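Local coordinates for protein endolytic peptidoglycan transglycosylase RlpA (Pseudomonas aeruginosa, PDB 6I05) that cleaves peptidoglycan as a lytic transglycosylase that strongly prefers naked glycan strands lacking stem peptides, and recognises such denuded glycans through its SPOR domain, at residues A[3-7]-A[49-55]. Coordinates in Å, arbitrary orientation, origin at the centre of the assembly. Residues are numbered along the deposited sequence.
Sequences GLYLQ and LGPIGSA
Four backbone hydrogen bonds zip strand 4-7 to strand 49-52, antiparallel at 161°, their short axes approaching to 4.6 Å. Leu4 N donates to Ile52 O (3.0 Å) and Ile52 N to Leu4 O (2.7 Å); Leu6 N donates to Leu49 O (3.0 Å) and Leu49 N to Leu6 O (2.9 Å). Between these two hydrogen-bonded pairs, Tyr5 alone faces both Gly50 and Pro51: a beta bulge that shifts the register by one. Gly50 adopts phi/psi 139/178, where a CB would strike its preceding carbonyl as well as Leu4 O and Tyr5 CD2, so glycine is required. A cis peptide follows, and Pro51, which has no amide hydrogen to offer, sets its CA 4.0 Å from the Tyr5 ring centroid, a CH-pi contact over the ring face made with Tyr5 chi1 m. These are the two central strands of the SPOR domain's four-stranded antiparallel sheet; strand 74-76 pairs along the other edge of 4-7. Leu4, Leu6, Leu49 and Ile52 share the face opposite Tyr5; the branched apolar chains of Leu4, Leu6 and Ile52 pack on Val58 of helix 55-67, while Leu49 reaches Ala30. Leu4 CB lies 4.4 Å from Ile52 CB, Leu6 CB 4.1 Å from Leu49 CG, and Leu6 CD1 4.1 Å from Ile52 CD1. Past Gly53, Ser54 N-caps that helix, its short hydroxyl side chain (chi1 p) reaching Glu57 N, while Leu4 CD1 touches Ala55 N at 3.8 Å.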
loop_
_atom_site.group_PDB
_atom_site.type_symbol
_atom_site.label_atom_id
_atom_site.label_comp_id
_atom_site.label_asym_id
_atom_site.label_seq_id
_atom_site.Cartn_x
_atom_site.Cartn_y
_atom_site.Cartn_z
ATOM N N GLY A 3 12.651 -3.037 -8.453
ATOM C CA GLY A 3 11.889 -3.452 -7.290
ATOM C C GLY A 3 10.396 -3.609 -7.525
ATOM O O GLY A 3 9.836 -3.086 -8.488
ATOM N N LEU A 4 9.744 -4.331 -6.623
ATOM C CA LEU A 4 8.335 -4.676 -6.738
ATOM C C LEU A 4 7.513 -3.829 -5.771
ATOM O O LEU A 4 7.983 -3.468 -4.689
ATOM C CB LEU A 4 8.158 -6.160 -6.424
ATOM C CG LEU A 4 8.927 -7.065 -7.388
ATOM C CD1 LEU A 4 8.918 -8.497 -6.886
ATOM C CD2 LEU A 4 8.336 -6.986 -8.788
ATOM N N TYR A 5 6.268 -3.528 -6.148
ATOM C CA TYR A 5 5.427 -2.653 -5.344
ATOM C C TYR A 5 4.056 -3.273 -5.141
ATOM O O TYR A 5 3.523 -3.941 -6.031
ATOM C CB TYR A 5 5.249 -1.290 -6.010
ATOM C CG TYR A 5 6.517 -0.480 -6.068
ATOM C CD1 TYR A 5 7.430 -0.657 -7.093
ATOM C CD2 TYR A 5 6.796 0.471 -5.099
ATOM C CE1 TYR A 5 8.596 0.093 -7.152
ATOM C CE2 TYR A 5 7.955 1.223 -5.143
ATOM C CZ TYR A 5 8.851 1.033 -6.170
ATOM O OH TYR A 5 9.993 1.792 -6.212
ATOM N N LEU A 6 3.483 -3.025 -3.965
ATOM C CA LEU A 6 2.119 -3.419 -3.643
ATOM C C LEU A 6 1.283 -2.170 -3.414
ATOM O O LEU A 6 1.788 -1.146 -2.946
ATOM C CB LEU A 6 2.066 -4.260 -2.362
ATOM C CG LEU A 6 2.649 -5.667 -2.436
ATOM C CD1 LEU A 6 2.796 -6.254 -1.042
ATOM C CD2 LEU A 6 1.764 -6.549 -3.310
ATOM N N GLN A 7 -0.001 -2.263 -3.753
ATOM C CA GLN A 7 -0.992 -1.269 -3.362
ATOM C C GLN A 7 -1.963 -1.936 -2.400
ATOM O O GLN A 7 -2.414 -3.061 -2.644
ATOM C CB GLN A 7 -1.743 -0.706 -4.568
ATOM C CG GLN A 7 -2.815 0.310 -4.198
ATOM C CD GLN A 7 -3.241 1.140 -5.386
ATOM O OE1 GLN A 7 -2.406 1.710 -6.088
ATOM N NE2 GLN A 7 -4.545 1.203 -5.628
ATOM N N LEU A 49 3.493 0.275 -1.132
ATOM C CA LEU A 49 4.742 -0.010 -0.444
ATOM C C LEU A 49 5.732 -0.655 -1.397
ATOM O O LEU A 49 5.355 -1.311 -2.371
ATOM C CB LEU A 49 4.554 -0.782 0.858
ATOM C CG LEU A 49 3.969 -2.150 0.618
ATOM C CD1 LEU A 49 5.058 -3.182 0.713
ATOM C CD2 LEU A 49 2.901 -2.438 1.644
ATOM N N GLY A 50 7.007 -0.422 -1.120
ATOM C CA GLY A 50 8.071 -0.900 -1.959
ATOM C C GLY A 50 9.139 0.162 -2.086
ATOM O O GLY A 50 8.992 1.270 -1.564
ATOM N N PRO A 51 10.234 -0.141 -2.808
ATOM C CA PRO A 51 10.410 -1.355 -3.614
ATOM C C PRO A 51 10.798 -2.582 -2.796
ATOM O O PRO A 51 11.697 -2.529 -1.943
ATOM C CB PRO A 51 11.560 -0.982 -4.556
ATOM C CG PRO A 51 12.343 0.054 -3.804
ATOM C CD PRO A 51 11.334 0.824 -3.007
ATOM N N ILE A 52 10.143 -3.697 -3.079
ATOM C CA ILE A 52 10.431 -4.960 -2.417
ATOM C C ILE A 52 11.403 -5.753 -3.286
ATOM O O ILE A 52 11.272 -5.794 -4.517
ATOM C CB ILE A 52 9.119 -5.718 -2.151
ATOM C CG1 ILE A 52 8.235 -4.902 -1.201
ATOM C CG2 ILE A 52 9.402 -7.094 -1.592
ATOM C CD1 ILE A 52 6.859 -5.479 -0.990
ATOM N N GLY A 53 12.392 -6.379 -2.648
ATOM C CA GLY A 53 13.508 -6.933 -3.386
ATOM C C GLY A 53 13.314 -8.307 -3.991
ATOM O O GLY A 53 14.198 -8.740 -4.732
ATOM N N SER A 54 12.224 -9.015 -3.695
ATOM C CA SER A 54 12.052 -10.346 -4.265
ATOM C C SER A 54 10.571 -10.680 -4.293
ATOM O O SER A 54 9.786 -10.182 -3.477
ATOM C CB SER A 54 12.756 -11.457 -3.463
ATOM O OG SER A 54 12.229 -11.577 -2.151
ATOM N N ALA A 55 10.215 -11.599 -5.185
ATOM C CA ALA A 55 8.841 -12.079 -5.252
ATOM C C ALA A 55 8.432 -12.782 -3.963
ATOM O O ALA A 55 7.301 -12.619 -3.495
ATOM C CB ALA A 55 8.684 -13.008 -6.454
#